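Sensor histidine kinase CusS (Escherichia coli, PDB 5KU5) senses copper and silver ions in the periplasm and, as a histidine kinase, activates its response regulator CusR by phosphorylation. Local coordinates at residues T20-L25 and I114-G119; T38-V43 and T60-P65; S52-Q57 and T129-L134; G66-R71 and S92-M97; M106-W111 and A133-F138. One frame throughout, in Å; residues are numbered along the deposited sequence. Where two conformers were deposited one is given.

Interaction 1: residues T20-L25 and I114-G119; sequences TLERVL and INLPVG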
# COMPACT_ATOMS: atom_id res chain seq x y z
N THR A 20 -2.13 -1.33 -11.20
CA THR A 20 -3.21 -2.20 -10.73
C THR A 20 -4.55 -1.77 -11.32
O THR A 20 -5.26 -2.59 -11.91
CB THR A 20 -3.29 -2.20 -9.19
OG1 THR A 20 -2.01 -2.54 -8.64
CG2 THR A 20 -4.33 -3.22 -8.69
N LEU A 21 -4.90 -0.50 -11.17
CA LEU A 21 -6.19 0.01 -11.65
C LEU A 21 -6.29 0.03 -13.19
O LEU A 21 -7.39 -0.13 -13.73
CB LEU A 21 -6.49 1.39 -11.07
CG LEU A 21 -6.60 1.46 -9.54
CD1 LEU A 21 -7.03 2.86 -9.12
CD2 LEU A 21 -7.56 0.42 -8.98
N GLU A 22 -5.17 0.21 -13.87
CA GLU A 22 -5.11 0.14 -15.34
C GLU A 22 -5.50 -1.26 -15.84
O GLU A 22 -6.26 -1.37 -16.80
CB GLU A 22 -3.72 0.52 -15.84
CG GLU A 22 -3.54 0.51 -17.35
CD GLU A 22 -2.25 1.17 -17.79
OE1 GLU A 22 -1.21 0.94 -17.13
OE2 GLU A 22 -2.27 1.91 -18.79
N ARG A 23 -4.97 -2.30 -15.20
CA ARG A 23 -5.34 -3.69 -15.51
C ARG A 23 -6.82 -3.95 -15.27
O ARG A 23 -7.50 -4.55 -16.10
CB ARG A 23 -4.52 -4.68 -14.67
CG ARG A 23 -3.05 -4.78 -15.04
CD ARG A 23 -2.24 -5.37 -13.90
NE ARG A 23 -0.98 -5.95 -14.35
CZ ARG A 23 -0.64 -7.25 -14.33
NH1 ARG A 23 -1.47 -8.19 -13.87
NH2 ARG A 23 0.55 -7.62 -14.79
N VAL A 24 -7.31 -3.50 -14.12
CA VAL A 24 -8.72 -3.64 -13.74
C VAL A 24 -9.63 -3.05 -14.83
O VAL A 24 -10.57 -3.71 -15.27
CB VAL A 24 -9.02 -2.99 -12.36
CG1 VAL A 24 -10.52 -2.82 -12.11
CG2 VAL A 24 -8.39 -3.80 -11.24
N LEU A 25 -9.32 -1.84 -15.27
CA LEU A 25 -10.20 -1.09 -16.17
C LEU A 25 -10.12 -1.45 -17.67
O LEU A 25 -10.95 -0.97 -18.45
CB LEU A 25 -10.03 0.42 -15.95
CG LEU A 25 -10.65 0.91 -14.63
CD1 LEU A 25 -10.11 2.27 -14.22
CD2 LEU A 25 -12.17 0.94 -14.71
N ILE A 114 -1.88 12.38 -9.64
CA ILE A 114 -1.48 12.15 -11.03
C ILE A 114 -2.73 11.72 -11.80
O ILE A 114 -3.75 11.37 -11.19
CB ILE A 114 -0.39 11.07 -11.17
CG1 ILE A 114 -0.81 9.73 -10.55
CG2 ILE A 114 0.91 11.55 -10.55
CD1 ILE A 114 -0.02 8.55 -11.07
N ASN A 115 -2.64 11.75 -13.12
CA ASN A 115 -3.70 11.22 -13.98
C ASN A 115 -3.12 10.55 -15.22
O ASN A 115 -2.02 10.88 -15.65
CB ASN A 115 -4.67 12.33 -14.37
CG ASN A 115 -4.00 13.46 -15.13
OD1 ASN A 115 -3.92 13.44 -16.35
ND2 ASN A 115 -3.49 14.45 -14.40
N LEU A 116 -3.89 9.62 -15.79
CA LEU A 116 -3.49 8.92 -17.01
C LEU A 116 -4.71 8.44 -17.81
O LEU A 116 -5.77 8.19 -17.22
CB LEU A 116 -2.59 7.72 -16.68
CG LEU A 116 -3.17 6.52 -15.93
CD1 LEU A 116 -2.37 5.26 -16.22
CD2 LEU A 116 -3.26 6.77 -14.43
N PRO A 117 -4.56 8.28 -19.14
CA PRO A 117 -5.62 7.64 -19.92
C PRO A 117 -5.73 6.16 -19.57
O PRO A 117 -4.71 5.52 -19.31
CB PRO A 117 -5.17 7.83 -21.38
CG PRO A 117 -4.07 8.84 -21.34
CD PRO A 117 -3.43 8.67 -20.01
N VAL A 118 -6.95 5.63 -19.57
CA VAL A 118 -7.22 4.28 -19.08
C VAL A 118 -8.45 3.69 -19.80
O VAL A 118 -9.26 4.43 -20.36
CB VAL A 118 -7.33 4.30 -17.52
CG1 VAL A 118 -8.56 3.59 -16.96
CG2 VAL A 118 -6.06 3.76 -16.88
N GLY A 119 -8.54 2.36 -19.80
CA GLY A 119 -9.68 1.65 -20.38
C GLY A 119 -9.46 1.20 -21.82
O GLY A 119 -8.40 1.47 -22.40

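Interaction 2: residues T38-V43 and T60-P65; sequences TLEDIV and TVYHSP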
# COMPACT_ATOMS: atom_id res chain seq x y z
N THR A 38 -15.53 -4.12 -10.23
CA THR A 38 -14.22 -4.51 -9.70
C THR A 38 -13.44 -3.30 -9.16
O THR A 38 -12.87 -3.37 -8.07
CB THR A 38 -13.36 -5.23 -10.77
OG1 THR A 38 -14.12 -6.29 -11.36
CG2 THR A 38 -12.08 -5.79 -10.16
N LEU A 39 -13.43 -2.21 -9.92
CA LEU A 39 -12.81 -0.95 -9.50
C LEU A 39 -13.35 -0.47 -8.16
O LEU A 39 -12.59 -0.18 -7.24
CB LEU A 39 -13.03 0.14 -10.55
CG LEU A 39 -12.53 1.56 -10.23
CD1 LEU A 39 -11.01 1.59 -10.26
CD2 LEU A 39 -13.11 2.60 -11.18
N GLU A 40 -14.68 -0.39 -8.07
CA GLU A 40 -15.37 0.08 -6.87
C GLU A 40 -15.09 -0.80 -5.65
O GLU A 40 -14.87 -0.28 -4.55
CB GLU A 40 -16.88 0.17 -7.14
CG GLU A 40 -17.69 0.80 -6.03
CD GLU A 40 -19.13 1.08 -6.42
OE1 GLU A 40 -20.01 0.95 -5.55
OE2 GLU A 40 -19.40 1.44 -7.60
N ASP A 41 -15.08 -2.12 -5.85
CA ASP A 41 -14.75 -3.07 -4.78
C ASP A 41 -13.34 -2.86 -4.23
O ASP A 41 -13.14 -2.88 -3.01
CB ASP A 41 -14.89 -4.51 -5.29
CG ASP A 41 -14.69 -5.55 -4.19
OD1 ASP A 41 -15.51 -5.59 -3.25
OD2 ASP A 41 -13.72 -6.33 -4.26
N ILE A 42 -12.37 -2.66 -5.12
CA ILE A 42 -10.98 -2.39 -4.73
C ILE A 42 -10.84 -1.02 -4.06
O ILE A 42 -10.29 -0.91 -2.97
CB ILE A 42 -10.02 -2.49 -5.94
CG1 ILE A 42 -9.94 -3.95 -6.43
CG2 ILE A 42 -8.62 -1.97 -5.59
CD1 ILE A 42 -9.32 -4.12 -7.80
N VAL A 43 -11.34 0.01 -4.74
CA VAL A 43 -11.16 1.41 -4.33
C VAL A 43 -11.82 1.74 -2.98
O VAL A 43 -11.27 2.53 -2.21
CB VAL A 43 -11.66 2.38 -5.44
CG1 VAL A 43 -11.81 3.81 -4.94
CG2 VAL A 43 -10.72 2.33 -6.63
N THR A 60 -17.27 13.00 -14.75
CA THR A 60 -16.97 11.95 -13.78
C THR A 60 -18.00 10.81 -13.83
O THR A 60 -19.19 11.03 -13.62
CB THR A 60 -16.89 12.53 -12.35
OG1 THR A 60 -15.86 13.52 -12.31
CG2 THR A 60 -16.58 11.43 -11.33
N VAL A 61 -17.51 9.61 -14.12
CA VAL A 61 -18.34 8.39 -14.13
C VAL A 61 -18.31 7.70 -12.76
O VAL A 61 -19.31 7.11 -12.34
CB VAL A 61 -17.90 7.44 -15.28
CG1 VAL A 61 -18.29 5.98 -15.03
CG2 VAL A 61 -18.51 7.92 -16.58
N TYR A 62 -17.17 7.76 -12.07
CA TYR A 62 -17.04 7.22 -10.72
C TYR A 62 -16.01 8.01 -9.91
O TYR A 62 -15.03 8.50 -10.47
CB TYR A 62 -16.65 5.74 -10.77
CG TYR A 62 -16.33 5.14 -9.42
CD1 TYR A 62 -17.34 4.68 -8.58
CD2 TYR A 62 -15.01 5.06 -8.97
CE1 TYR A 62 -17.05 4.14 -7.33
CE2 TYR A 62 -14.71 4.53 -7.72
CZ TYR A 62 -15.73 4.07 -6.91
OH TYR A 62 -15.42 3.54 -5.68
N HIS A 63 -16.26 8.14 -8.61
CA HIS A 63 -15.26 8.63 -7.66
C HIS A 63 -15.43 7.95 -6.30
O HIS A 63 -16.49 7.39 -6.02
CB HIS A 63 -15.32 10.16 -7.54
CG HIS A 63 -16.59 10.68 -6.94
ND1 HIS A 63 -16.73 10.92 -5.59
CD2 HIS A 63 -17.77 11.02 -7.51
CE1 HIS A 63 -17.94 11.38 -5.35
NE2 HIS A 63 -18.60 11.44 -6.50
N SER A 64 -14.39 8.01 -5.48
CA SER A 64 -14.38 7.33 -4.17
C SER A 64 -15.43 7.91 -3.22
O SER A 64 -15.68 9.12 -3.25
CB SER A 64 -12.99 7.42 -3.53
OG SER A 64 -12.01 6.82 -4.34
N PRO A 65 -16.04 7.06 -2.37
CA PRO A 65 -17.18 7.48 -1.55
C PRO A 65 -16.82 8.29 -0.30
O PRO A 65 -17.67 9.04 0.19
CB PRO A 65 -17.80 6.14 -1.14
CG PRO A 65 -16.62 5.24 -1.01
CD PRO A 65 -15.66 5.66 -2.09

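Interaction 3: residues S52-Q57 and T129-L134; sequences SLADSQ and TLYIAL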
# COMPACT_ATOMS: atom_id res chain seq x y z
N SER A 52 -10.77 9.26 -9.07
CA SER A 52 -11.89 9.72 -9.88
C SER A 52 -11.68 9.28 -11.32
O SER A 52 -10.59 9.45 -11.87
CB SER A 52 -12.01 11.24 -9.81
OG SER A 52 -13.14 11.68 -10.56
N LEU A 53 -12.73 8.73 -11.92
CA LEU A 53 -12.70 8.25 -13.29
C LEU A 53 -13.60 9.15 -14.14
O LEU A 53 -14.80 9.25 -13.88
CB LEU A 53 -13.17 6.80 -13.35
CG LEU A 53 -12.88 6.03 -14.65
CD1 LEU A 53 -11.39 5.81 -14.83
CD2 LEU A 53 -13.63 4.71 -14.65
N ALA A 54 -13.00 9.81 -15.13
CA ALA A 54 -13.72 10.68 -16.05
C ALA A 54 -13.94 9.96 -17.37
O ALA A 54 -13.11 9.14 -17.78
CB ALA A 54 -12.93 11.96 -16.28
N ASP A 55 -15.05 10.27 -18.04
CA ASP A 55 -15.38 9.68 -19.34
C ASP A 55 -14.74 10.47 -20.49
O ASP A 55 -14.01 11.43 -20.25
CB ASP A 55 -16.91 9.53 -19.51
CG ASP A 55 -17.66 10.86 -19.67
OD1 ASP A 55 -17.04 11.94 -19.67
OD2 ASP A 55 -18.90 10.80 -19.80
N SER A 56 -15.02 10.05 -21.72
CA SER A 56 -14.54 10.73 -22.94
C SER A 56 -14.77 12.25 -22.98
O SER A 56 -13.92 12.99 -23.47
CB SER A 56 -15.17 10.07 -24.17
OG SER A 56 -14.89 10.79 -25.36
N GLN A 57 -15.92 12.70 -22.47
CA GLN A 57 -16.28 14.13 -22.46
C GLN A 57 -15.78 14.89 -21.22
O GLN A 57 -16.11 16.06 -21.04
CB GLN A 57 -17.80 14.30 -22.60
CG GLN A 57 -18.35 13.94 -23.98
CD GLN A 57 -18.49 12.44 -24.20
OE1 GLN A 57 -17.85 11.88 -25.09
NE2 GLN A 57 -19.31 11.79 -23.38
N THR A 129 -10.21 8.75 -18.35
CA THR A 129 -9.05 9.36 -17.72
C THR A 129 -9.17 9.07 -16.23
O THR A 129 -10.13 9.51 -15.59
CB THR A 129 -8.97 10.88 -17.96
OG1 THR A 129 -8.93 11.13 -19.37
CG2 THR A 129 -7.71 11.48 -17.33
N LEU A 130 -8.21 8.32 -15.69
CA LEU A 130 -8.17 7.97 -14.27
C LEU A 130 -7.35 9.00 -13.51
O LEU A 130 -6.21 9.28 -13.89
CB LEU A 130 -7.55 6.58 -14.09
CG LEU A 130 -7.34 6.06 -12.67
CD1 LEU A 130 -8.66 5.97 -11.91
CD2 LEU A 130 -6.65 4.71 -12.71
N TYR A 131 -7.92 9.56 -12.44
CA TYR A 131 -7.23 10.46 -11.52
C TYR A 131 -7.01 9.72 -10.21
O TYR A 131 -7.94 9.11 -9.68
CB TYR A 131 -8.07 11.71 -11.27
CG TYR A 131 -8.25 12.59 -12.49
CD1 TYR A 131 -9.18 12.26 -13.47
CD2 TYR A 131 -7.50 13.75 -12.66
CE1 TYR A 131 -9.36 13.06 -14.59
CE2 TYR A 131 -7.67 14.56 -13.78
CZ TYR A 131 -8.60 14.21 -14.74
OH TYR A 131 -8.77 15.00 -15.85
N ILE A 132 -5.78 9.78 -9.68
CA ILE A 132 -5.39 9.07 -8.46
C ILE A 132 -4.78 10.08 -7.49
O ILE A 132 -3.86 10.79 -7.87
CB ILE A 132 -4.32 7.98 -8.75
CG1 ILE A 132 -4.76 7.06 -9.90
CG2 ILE A 132 -4.05 7.16 -7.48
CD1 ILE A 132 -3.65 6.18 -10.44
N ALA A 133 -5.28 10.11 -6.26
CA ALA A 133 -4.77 11.00 -5.21
C ALA A 133 -4.32 10.19 -3.99
O ALA A 133 -5.10 9.44 -3.43
CB ALA A 133 -5.84 12.00 -4.81
N LEU A 134 -3.05 10.35 -3.60
CA LEU A 134 -2.47 9.68 -2.43
C LEU A 134 -2.26 10.69 -1.30
O LEU A 134 -1.76 11.79 -1.53
CB LEU A 134 -1.12 9.04 -2.79
CG LEU A 134 -0.31 8.38 -1.67
CD1 LEU A 134 -1.04 7.16 -1.13
CD2 LEU A 134 1.08 7.98 -2.16
O HOH W 1 -11.24 12.10 -19.76

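Interaction 4: residues G66-R71 and S92-M97; sequences GAPDIR and SGPTMM. With AG (silver ion), chain E.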
# COMPACT_ATOMS: atom_id res chain seq x y z
N GLY A 66 -15.60 8.15 0.21
CA GLY A 66 -15.20 8.83 1.45
C GLY A 66 -15.06 10.34 1.39
O GLY A 66 -14.98 10.99 2.44
N ALA A 67 -15.01 10.91 0.18
CA ALA A 67 -14.81 12.35 0.00
C ALA A 67 -15.56 12.88 -1.23
O ALA A 67 -16.10 12.09 -2.01
CB ALA A 67 -13.33 12.64 -0.14
N PRO A 68 -15.59 14.21 -1.40
CA PRO A 68 -15.99 14.78 -2.68
C PRO A 68 -15.06 14.37 -3.82
O PRO A 68 -13.91 13.98 -3.57
CB PRO A 68 -15.92 16.29 -2.44
CG PRO A 68 -16.13 16.45 -0.98
CD PRO A 68 -15.52 15.24 -0.34
N ASP A 69 -15.56 14.46 -5.05
CA ASP A 69 -14.80 14.16 -6.26
C ASP A 69 -13.54 15.03 -6.30
O ASP A 69 -13.63 16.26 -6.25
CB ASP A 69 -15.68 14.43 -7.49
CG ASP A 69 -15.00 14.10 -8.82
OD1 ASP A 69 -13.87 13.57 -8.84
OD2 ASP A 69 -15.62 14.39 -9.86
N ILE A 70 -12.37 14.38 -6.37
CA ILE A 70 -11.08 15.11 -6.43
C ILE A 70 -10.93 15.99 -7.67
O ILE A 70 -10.23 17.00 -7.61
CB ILE A 70 -9.83 14.19 -6.27
CG1 ILE A 70 -9.70 13.18 -7.42
CG2 ILE A 70 -9.83 13.52 -4.90
CD1 ILE A 70 -8.53 12.24 -7.28
N ARG A 71 -11.61 15.64 -8.76
CA ARG A 71 -11.61 16.46 -9.98
C ARG A 71 -12.17 17.87 -9.79
O ARG A 71 -11.85 18.77 -10.57
CB ARG A 71 -12.35 15.75 -11.12
CG ARG A 71 -11.62 14.52 -11.63
CD ARG A 71 -12.32 13.89 -12.82
NE ARG A 71 -12.26 14.77 -14.00
CZ ARG A 71 -13.31 15.24 -14.69
NH1 ARG A 71 -14.57 14.93 -14.39
NH2 ARG A 71 -13.08 16.04 -15.73
N SER A 92 -4.73 20.65 -1.89
CA SER A 92 -4.95 20.97 -0.47
C SER A 92 -6.38 20.64 -0.01
O SER A 92 -6.87 21.17 0.99
CB SER A 92 -4.62 22.45 -0.21
OG SER A 92 -5.55 23.30 -0.84
N GLY A 93 -7.05 19.76 -0.76
CA GLY A 93 -8.36 19.21 -0.40
C GLY A 93 -8.70 18.16 -1.44
O GLY A 93 -7.95 18.00 -2.41
N PRO A 94 -9.81 17.43 -1.27
CA PRO A 94 -10.80 17.50 -0.20
C PRO A 94 -10.36 16.76 1.06
O PRO A 94 -9.29 16.13 1.08
CB PRO A 94 -12.00 16.78 -0.81
CG PRO A 94 -11.41 15.77 -1.71
CD PRO A 94 -10.14 16.37 -2.25
N THR A 95 -11.19 16.84 2.09
CA THR A 95 -11.05 16.02 3.28
C THR A 95 -11.70 14.66 3.04
O THR A 95 -12.82 14.58 2.54
CB THR A 95 -11.68 16.71 4.51
OG1 THR A 95 -11.04 17.97 4.74
CG2 THR A 95 -11.56 15.84 5.76
N MET A 96 -10.98 13.59 3.37
CA MET A 96 -11.51 12.23 3.32
C MET A 96 -12.00 11.86 4.70
O MET A 96 -11.25 11.99 5.67
CB MET A 96 -10.43 11.25 2.87
CG MET A 96 -10.93 9.82 2.68
SD MET A 96 -9.64 8.70 2.10
CE MET A 96 -10.48 7.13 2.31
N MET A 97 -13.25 11.39 4.79
CA MET A 97 -13.82 10.92 6.05
C MET A 97 -13.05 9.68 6.50
O MET A 97 -12.82 8.77 5.71
CB MET A 97 -15.31 10.59 5.89
CG MET A 97 -16.00 10.04 7.14
SD MET A 97 -15.78 11.06 8.61
CE MET A 97 -16.75 12.50 8.19
AG AG E . -8.16 8.62 4.10

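Interaction 5: residues M106-W111 and A133-F138; sequences MEHSNW and ALSIDF. With AG (silver ion), chain E.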
# COMPACT_ATOMS: atom_id res chain seq x y z
N MET A 106 -7.32 9.56 11.66
CA MET A 106 -6.42 10.00 10.59
C MET A 106 -6.99 11.25 9.90
O MET A 106 -8.09 11.20 9.36
CB MET A 106 -6.24 8.88 9.56
CG MET A 106 -5.57 7.63 10.10
SD MET A 106 -3.78 7.81 10.28
CE MET A 106 -3.23 7.21 8.69
N GLU A 107 -6.24 12.34 9.95
CA GLU A 107 -6.60 13.59 9.28
C GLU A 107 -6.03 13.55 7.86
O GLU A 107 -4.82 13.68 7.67
CB GLU A 107 -6.03 14.79 10.06
CG GLU A 107 -6.14 16.16 9.40
CD GLU A 107 -7.57 16.62 9.14
OE1 GLU A 107 -8.48 16.22 9.90
OE2 GLU A 107 -7.77 17.39 8.18
N HIS A 108 -6.91 13.35 6.86
CA HIS A 108 -6.50 13.28 5.45
C HIS A 108 -7.17 14.36 4.59
O HIS A 108 -8.30 14.18 4.14
CB HIS A 108 -6.80 11.88 4.87
CG HIS A 108 -5.86 10.81 5.33
ND1 HIS A 108 -6.13 9.48 5.18
CD2 HIS A 108 -4.65 10.88 5.95
CE1 HIS A 108 -5.13 8.76 5.67
NE2 HIS A 108 -4.22 9.59 6.15
N SER A 109 -6.46 15.47 4.37
CA SER A 109 -6.92 16.53 3.47
C SER A 109 -5.85 17.09 2.50
O SER A 109 -6.08 18.13 1.88
CB SER A 109 -7.54 17.67 4.29
OG SER A 109 -6.57 18.31 5.09
N ASN A 110 -4.73 16.39 2.33
CA ASN A 110 -3.64 16.84 1.44
C ASN A 110 -3.15 15.69 0.58
O ASN A 110 -2.93 14.59 1.09
CB ASN A 110 -2.48 17.42 2.23
CG ASN A 110 -2.86 18.66 3.00
OD1 ASN A 110 -2.98 19.75 2.42
ND2 ASN A 110 -3.08 18.51 4.29
N TRP A 111 -2.96 15.94 -0.72
CA TRP A 111 -2.79 14.87 -1.70
C TRP A 111 -1.71 15.16 -2.75
O TRP A 111 -1.52 16.30 -3.15
CB TRP A 111 -4.12 14.58 -2.41
CG TRP A 111 -5.29 14.51 -1.49
CD1 TRP A 111 -6.07 15.55 -1.07
CD2 TRP A 111 -5.79 13.35 -0.82
NE1 TRP A 111 -7.03 15.11 -0.20
CE2 TRP A 111 -6.88 13.76 -0.03
CE3 TRP A 111 -5.42 11.99 -0.83
CZ2 TRP A 111 -7.61 12.86 0.76
CZ3 TRP A 111 -6.15 11.10 -0.05
CH2 TRP A 111 -7.24 11.54 0.74
N ALA A 133 -5.28 10.11 -6.26
CA ALA A 133 -4.77 11.00 -5.21
C ALA A 133 -4.32 10.19 -3.99
O ALA A 133 -5.10 9.44 -3.43
CB ALA A 133 -5.84 12.00 -4.81
N LEU A 134 -3.05 10.35 -3.60
CA LEU A 134 -2.47 9.68 -2.43
C LEU A 134 -2.26 10.69 -1.30
O LEU A 134 -1.76 11.79 -1.53
CB LEU A 134 -1.12 9.04 -2.79
CG LEU A 134 -0.31 8.38 -1.67
CD1 LEU A 134 -1.04 7.16 -1.13
CD2 LEU A 134 1.08 7.98 -2.16
N SER A 135 -2.63 10.30 -0.08
CA SER A 135 -2.52 11.17 1.09
C SER A 135 -1.07 11.49 1.44
O SER A 135 -0.24 10.58 1.53
CB SER A 135 -3.20 10.55 2.31
OG SER A 135 -2.93 11.32 3.48
N ILE A 136 -0.78 12.77 1.65
CA ILE A 136 0.56 13.23 2.03
C ILE A 136 0.57 13.92 3.40
O ILE A 136 1.56 14.56 3.76
CB ILE A 136 1.18 14.15 0.95
CG1 ILE A 136 0.44 15.48 0.83
CG2 ILE A 136 1.18 13.43 -0.39
CD1 ILE A 136 1.13 16.48 -0.08
N ASP A 137 -0.50 13.78 4.17
CA ASP A 137 -0.64 14.50 5.44
C ASP A 137 0.44 14.11 6.44
O ASP A 137 0.97 14.98 7.15
CB ASP A 137 -2.02 14.28 6.06
CG ASP A 137 -3.13 14.82 5.20
OD1 ASP A 137 -3.42 14.21 4.15
OD2 ASP A 137 -3.73 15.84 5.57
N PHE A 138 0.79 12.83 6.49
CA PHE A 138 1.86 12.36 7.37
C PHE A 138 3.22 12.97 7.01
O PHE A 138 4.01 13.26 7.90
CB PHE A 138 1.92 10.82 7.40
CG PHE A 138 2.63 10.25 8.60
CD1 PHE A 138 2.24 10.59 9.89
CD2 PHE A 138 3.69 9.36 8.44
CE1 PHE A 138 2.90 10.07 11.00
CE2 PHE A 138 4.35 8.83 9.54
CZ PHE A 138 3.95 9.19 10.82
AG AG E . -8.16 8.62 4.10

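Interaction 1: residues T20-L25 and I114-G119
An apolar helix-on-sheet contact, free of hydrogen bonds, joins the C-terminal turn of helix 2-25 to strand 111-122 of the antiparallel sheet in the periplasmic sensor domain. The axes of helix 20-25 and strand 114-118 run in nearly the same direction, 24° apart, and come within 9.4 Å of each other. V118 carries the contact by dividing its two methyls between two helix residues one turn apart. Its CG1 meets L25, crossing that side chain at about a right angle, and the 3.4 Å between V118 CG1 and L25 CD1 is a close, slightly compressed methyl contact. Its CG2 lies 4.0 Å from E22 CA and also touches CB and CG of E22, so the glutamate lends its aliphatic stem. Anti to the backbone N (chi1 -179°) and extended beyond CG, E22 runs on until OE2 comes near L116 CD1. An alanine in place of V118 would remove both methyls and would probably loosen the packing against L25 and E22 together. Where the strand bends away, G119 CA lies 3.5 Å from L25 O in a CA-H...O contact; a CB would collide there with the preceding carbonyl oxygen, so glycine fits. L25 also packs on L39 of helix 32-44, and V118 on Y128. With no conventional hydrogen bond between the segments, shape, chiefly valine against leucine, sets how helix and strand fit.

Interaction 2: residues T38-V43 and T60-P65
Helix 38-43 faces the short edge strand 62-63; their nearest CA atoms, those of V43 and S64, are 6.7 Å apart, so side chains must bridge the gap. Y62 does most of this. With CG anti to the backbone N (chi1 173°), its ring points at the helix and meets L39 and E40, adjacent in sequence, and V43 one turn on. L39 reaches it tip to tip, CD2 lying 3.8 Å from Y62 CD2. E40 crosses it at about a right angle: its CG is 3.6 Å from Y62 OH, and its carboxylate lies only 14° from parallel with the ring, OE2 being 3.6 Å from Y62 CE1. V43 comes to the ring's edge near its plane, bringing CG1 within 3.7 Å of Y62 OH. The phenol oxygen is thus buried among carbons, with no polar partner in the model. V43 CG1 also presses on S64, 3.1 Å from OG, a hydroxyl hydrogen-bonded with I51 N of the neighbouring strand. A long flat side chain suits Y62, spanning from strand to helix, while leucine and valine give the helix an apolar face; L39 turns as well to L21 and L25 of helix 2-25. V61 and Y62 both face L53, forming a classic beta bulge in the edge strand of the antiparallel sheet, which helix 32-44 packs against in this PDC-fold domain, a PAS-like class of extracellular sensor.

Interaction 3: residues S52-Q57 and T129-L134
Four backbone hydrogen bonds tie S52-A54 to T129-Y131 as neighbouring antiparallel strands in the central sheet of this PAS-like sensor domain. S52 with Y131 and A54 with T129 are hydrogen-bonded pairs, and L53 with L130 between them is the non-hydrogen-bonded pair. The shortest bond runs from Y131 N to S52 O at 2.7 Å and meets that oxygen nearly along the C=O axis; its return, S52 N to Y131 O, uses a lone pair in the carbonyl plane. A54 N gives an almost straight bond to T129 O (2.9 Å, 176° at the hydrogen), whereas T129 N meets A54 O from above the carbonyl plane. Side chains alternate between the two faces. On one, L53 and L130 both hold CG anti to the backbone N, and L53 CD1 rests 4.0 Å from L130 CB; branched leucines suit this face because helix 2-25 covers it, L25 packing on L53 and L21 on L130. The other face carries S52, A54, T129 and Y131. Y131 has CG anti to its carbonyl carbon (chi1 -66°), which lays the ring edge along the partner strand: S52 O sits at that edge in the ring plane, and A54 CB is 4.1 Å from Y131 CE1, where a small alanine accommodates the ring. R71, in the loop after strand 60-63, packs on S52, A54 and Y131, while D69 hydrogen-bonds S52 OG. As the strands part, one water bridges them, donating to D55 O at 2.9 Å and lying 2.5 Å from T129 OG1.

Interaction 4: residues G66-R71 and S92-M97
M96 leaves the backbone with CG anti to its N (chi1 -175°) and stays extended to the end. Its CB faces A67 CB at 4.4 Å and CG leads on toward the silver ion. SD binds the ion at 2.5 Å, and CE, the terminal methyl, lies beside the metal. A thioether suits this place, being a soft donor for a soft ion; H108 ND1 and the backbone oxygen of S47 bind the same silver. The root of this side chain lies against the facing loop, which runs almost opposite in direction. M97 N donates to G66 O at 2.9 Å, nearly straight at 170° but from above the carbonyl plane, so the residue next to the ligand is pinned by its backbone. G66 suits its position because a side chain there would be tight against M96 CG. These are two loops of the PDC-fold sensor domain, one following strand 60-63 and the other strand 89-91, and the second of them carries the silver ligand M96. Farther along, P94, preceded by a cis peptide bond, is the apolar centre. Its CG touches A67 CB and P68 O, its CB slides past P68 CD, and its CD meets I70 CG2 at 3.9 Å. A67, with a single methyl, packs closely on the other loop, its CB 3.3 Å from T95 O. Beyond it D69 makes an Asx turn, OD1 accepting from R71 N from above the carboxylate plane at 3.1 Å.

Interaction 5: residues M106-W111 and A133-F138
H108 and D137 both place CG anti to the carbonyl carbon (chi1 -74° and -63°), while S135 holds OG anti to its backbone N (chi1 172°), and these turns bring imidazole, carboxylate and hydroxyl together. D137 grips the metal-site loop by three bonds. OD2 accepts from S109 N at 3.0 Å, nearly straight, and from N110 ND2 at 3.0 Å, both from above the carboxylate plane; OD1 takes N110 N on its syn lone pair. A short acid suits the start of helix 137-146, where it reaches the loop's amides. An alanine in place of D137 would lose all three bonds and would probably let the loop around S109 shift. S135 lies over one face of the H108 ring, its CB 4.0 Å from the centroid in a CH-pi contact. The ring's ND1 binds silver at 2.5 Å. Farther along the loop, I136 N donates to N110 O at 2.9 Å, and W111 pairs with S135, its CE3 lying 3.3 Å from S135 N while NE1 bonds P94 O. Strand end, helix start and loop frame a silver site of the sensor domain, in which M96 SD, H108 ND1 and S47 O bind the ion, M98 being a further residue.

Interactions 1, 2 and 3 all reach the same sheet: interaction 3 knits it by backbone bonds, while interactions 1 and 2 set helices 2-25 and 32-44 against it without hydrogen bonds between their segments. Interactions 2, 3 and 5 are buried; 1 and 4 are partly so. Interactions 1 and 2 meet through V24 on I42, and S52 OG and T60 OG1 are hydrogen-bonded with D69 of interaction 4. Interactions 4 and 5, both loop-rich, the former largely apolar about P94 and the latter rich in hydrogen bonds to D137, each supply one silver ligand and are joined by M96 N to H108 O. Strand 125-135 serves both interactions 3 and 5, linking sheet to metal site.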